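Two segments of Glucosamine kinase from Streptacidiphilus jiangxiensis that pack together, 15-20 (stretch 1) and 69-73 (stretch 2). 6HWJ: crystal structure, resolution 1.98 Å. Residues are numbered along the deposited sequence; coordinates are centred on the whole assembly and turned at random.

Stretch 1 (15-20) ALVLPS
Stretch 2 69-73: GVRRS

No direct hydrogen bond joins these two segments, although one of them lays an arginine extended through chi3 along the other; the polar link is a single water. Water 1 accepts from Arg 72 NE at 2.8 Å and lies 2.8 Å from Val 17 O in donor geometry, bridging a pair, Val 17 O and Arg 72 NE, that stands 4.3 Å apart.

Residues 15-17 close a 3-10 segment that begins earlier in the chain, with phi/psi of -64/-8, -48/-38 and -77/-4, and Leu 18 N bonds back to Ala 15 O at 3.0 Å. The chain then opens at Leu 18 (-98/128) and turns again at Pro 19 (-59/-43; ring C-gamma exo) and Ser 20 (-86/9; chi1 p, 61°). Residues 69-72 form a strand: Gly 69 at 100/-71, where a CB would jam against the preceding carbonyl O, then Val 70 at -140/149, Arg 71 at -149/168 and Arg 72 at -75/130, leading to Ser 73 at -59/142 (chi1 m, -42°). The touching parts run in nearly the same direction, 20° apart, and the register is set by Leu 16 and Arg 72, whose CA atoms lie 5.7 Å apart. The two segments bury 266 Å² between them, both sides summed.

Arg 72 points its CA-to-CB bond toward stretch 1 and holds chi1 to chi3 all t (-172°, -175°, -171°), with chi4 at -82°. This extended chain follows the opposing backbone: Arg 72 CD comes within 3.3 Å of Leu 18 O, and Pro 19 CA covers one face of the guanidinium, 3.6 Å from Arg 72 CZ. The proline ring adds a lighter touch, Pro 19 CG to Arg 72 NH2 at 3.8 Å. Leu 16 O sits at the guanidinium edge, near its plane. NH1 and NH2 find hydrogen bonds elsewhere in the structure.

Leu 16 makes the apolar contact. Its CA-to-CB bond leaves sideways, but chi1 t (-179°) and chi2 p (70°) bring the tip nearer, so that Leu 16 CD1 rests on the strand backbone, 3.5 Å from Arg 71 C and 3.4 Å from Arg 72 N. Leu 16 CD2 meets Val 70 CG1 at 4.5 Å, with Val 70 at chi1 p (69°).

The CA-to-CB bonds of Val 17 (chi1 m, -55°), Leu 18 (chi1 m, -66°; chi2 t, 176°) and Arg 71 (chi1 p, 64°; chi2 and chi3 t; chi4 74°) point away. The rule to read here is reciprocal: Leu 16 and Arg 72 each reach across to the other segment's backbone, and Leu 16 also touches the Val 70 side chain.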

ATOM      1  N   ALA A  15     -20.550 -18.202 -10.727  1.00 33.86           N
ATOM      2  CA  ALA A  15     -20.594 -16.869 -10.121  1.00 33.78           C
ATOM      3  C   ALA A  15     -20.335 -16.894  -8.621  1.00 34.34           C
ATOM      4  O   ALA A  15     -20.195 -15.827  -8.011  1.00 32.39           O
ATOM      5  CB  ALA A  15     -21.967 -16.224 -10.389  1.00 40.82           C
ATOM      6  N   LEU A  16     -20.272 -18.088  -8.016  1.00 32.67           N
ATOM      7  CA  LEU A  16     -19.940 -18.212  -6.606  1.00 32.15           C
ATOM      8  C   LEU A  16     -18.709 -17.393  -6.237  1.00 32.67           C
ATOM      9  O   LEU A  16     -18.655 -16.799  -5.157  1.00 33.34           O
ATOM     10  CB  LEU A  16     -19.711 -19.685  -6.279  1.00 33.44           C
ATOM     11  CG  LEU A  16     -19.368 -20.066  -4.837  1.00 36.76           C
ATOM     12  CD1 LEU A  16     -20.577 -19.878  -3.931  1.00 36.50           C
ATOM     13  CD2 LEU A  16     -18.881 -21.502  -4.796  1.00 37.09           C
ATOM     14  N   VAL A  17     -17.701 -17.344  -7.120  1.00 30.39           N
ATOM     15  CA  VAL A  17     -16.437 -16.714  -6.744  1.00 33.47           C
ATOM     16  C   VAL A  17     -16.485 -15.191  -6.771  1.00 32.29           C
ATOM     17  O   VAL A  17     -15.505 -14.546  -6.364  1.00 32.06           O
ATOM     18  CB  VAL A  17     -15.270 -17.171  -7.655  1.00 30.09           C
ATOM     19  CG1 VAL A  17     -15.144 -18.699  -7.684  1.00 29.71           C
ATOM     20  CG2 VAL A  17     -15.454 -16.632  -9.057  1.00 31.30           C
ATOM     21  N   LEU A  18     -17.617 -14.574  -7.214  1.00 32.23           N
ATOM     22  CA  LEU A  18     -17.644 -13.118  -7.418  1.00 35.07           C
ATOM     23  C   LEU A  18     -18.268 -12.391  -6.229  1.00 34.26           C
ATOM     24  O   LEU A  18     -19.404 -12.721  -5.826  1.00 33.41           O
ATOM     25  CB  LEU A  18     -18.432 -12.785  -8.685  1.00 36.51           C
ATOM     26  CG  LEU A  18     -17.814 -13.263  -9.997  1.00 41.94           C
ATOM     27  CD1 LEU A  18     -18.744 -12.965 -11.172  1.00 46.10           C
ATOM     28  CD2 LEU A  18     -16.462 -12.626 -10.233  1.00 41.50           C
ATOM     29  N   PRO A  19     -17.598 -11.379  -5.665  1.00 35.20           N
ATOM     30  CA  PRO A  19     -18.230 -10.618  -4.574  1.00 39.06           C
ATOM     31  C   PRO A  19     -19.539  -9.958  -4.972  1.00 45.80           C
ATOM     32  O   PRO A  19     -20.508  -9.985  -4.194  1.00 45.23           O
ATOM     33  CB  PRO A  19     -17.163  -9.570  -4.213  1.00 36.81           C
ATOM     34  CG  PRO A  19     -15.894 -10.131  -4.705  1.00 37.01           C
ATOM     35  CD  PRO A  19     -16.233 -10.903  -5.940  1.00 35.70           C
ATOM     36  N   SER A  20     -19.598  -9.360  -6.156  1.00 53.03           N
ATOM     37  CA  SER A  20     -20.794  -8.670  -6.619  1.00 62.59           C
ATOM     38  C   SER A  20     -21.796  -9.606  -7.295  1.00 61.66           C
ATOM     39  O   SER A  20     -22.768  -9.129  -7.890  1.00 66.08           O
ATOM     40  CB  SER A  20     -20.415  -7.539  -7.580  1.00 70.26           C
ATOM     41  OG  SER A  20     -19.737  -8.037  -8.725  1.00 74.63           O
ATOM     42  N   GLY A  69     -27.682 -24.688  -1.495  1.00 34.87           N
ATOM     43  CA  GLY A  69     -26.600 -25.611  -1.219  1.00 32.30           C
ATOM     44  C   GLY A  69     -25.407 -24.897  -0.607  1.00 31.82           C
ATOM     45  O   GLY A  69     -25.100 -25.054   0.583  1.00 32.87           O
ATOM     46  N   VAL A  70     -24.721 -24.098  -1.416  1.00 31.93           N
ATOM     47  CA  VAL A  70     -23.644 -23.248  -0.937  1.00 29.24           C
ATOM     48  C   VAL A  70     -23.761 -21.917  -1.660  1.00 28.26           C
ATOM     49  O   VAL A  70     -24.222 -21.843  -2.797  1.00 29.14           O
ATOM     50  CB  VAL A  70     -22.260 -23.882  -1.146  1.00 34.14           C
ATOM     51  CG1 VAL A  70     -21.925 -23.938  -2.645  1.00 34.59           C
ATOM     52  CG2 VAL A  70     -21.198 -23.112  -0.394  1.00 35.64           C
ATOM     53  N   ARG A  71     -23.350 -20.853  -0.998  1.00 27.95           N
ATOM     54  CA  ARG A  71     -23.249 -19.562  -1.654  1.00 30.05           C
ATOM     55  C   ARG A  71     -22.115 -18.774  -1.023  1.00 29.20           C
ATOM     56  O   ARG A  71     -21.568 -19.147   0.012  1.00 27.58           O
ATOM     57  CB  ARG A  71     -24.576 -18.806  -1.580  1.00 34.48           C
ATOM     58  CG  ARG A  71     -24.998 -18.451  -0.177  1.00 35.28           C
ATOM     59  CD  ARG A  71     -26.396 -17.777  -0.153  1.00 34.44           C
ATOM     60  NE  ARG A  71     -26.862 -17.619   1.218  1.00 33.98           N
ATOM     61  CZ  ARG A  71     -26.389 -16.711   2.069  1.00 33.31           C
ATOM     62  NH1 ARG A  71     -25.435 -15.867   1.681  1.00 32.50           N
ATOM     63  NH2 ARG A  71     -26.865 -16.639   3.301  1.00 32.39           N
ATOM     64  N   ARG A  72     -21.748 -17.688  -1.680  1.00 28.10           N
ATOM     65  CA  ARG A  72     -20.711 -16.809  -1.169  1.00 29.12           C
ATOM     66  C   ARG A  72     -21.261 -15.995  -0.007  1.00 31.95           C
ATOM     67  O   ARG A  72     -22.341 -15.401  -0.101  1.00 32.18           O
ATOM     68  CB  ARG A  72     -20.198 -15.881  -2.275  1.00 27.21           C
ATOM     69  CG  ARG A  72     -18.989 -15.083  -1.844  1.00 26.35           C
ATOM     70  CD  ARG A  72     -18.548 -14.058  -2.905  1.00 30.45           C
ATOM     71  NE  ARG A  72     -17.258 -13.468  -2.545  1.00 27.01           N
ATOM     72  CZ  ARG A  72     -17.116 -12.463  -1.691  1.00 31.60           C
ATOM     73  NH1 ARG A  72     -18.186 -11.913  -1.114  1.00 34.64           N
ATOM     74  NH2 ARG A  72     -15.901 -11.992  -1.410  1.00 32.78           N
ATOM     75  N   SER A  73     -20.523 -15.990   1.098  1.00 26.63           N
ATOM     76  CA  SER A  73     -20.952 -15.264   2.275  1.00 31.45           C
ATOM     77  C   SER A  73     -21.131 -13.782   1.989  1.00 33.03           C
ATOM     78  O   SER A  73     -20.352 -13.171   1.251  1.00 29.42           O
ATOM     79  CB  SER A  73     -19.929 -15.466   3.393  1.00 31.49           C
ATOM     80  OG  SER A  73     -19.536 -16.826   3.392  1.00 33.49           O
TER
HETATM   81  O   HOH W   1     -14.811 -14.384  -3.631  1.00 34.65           O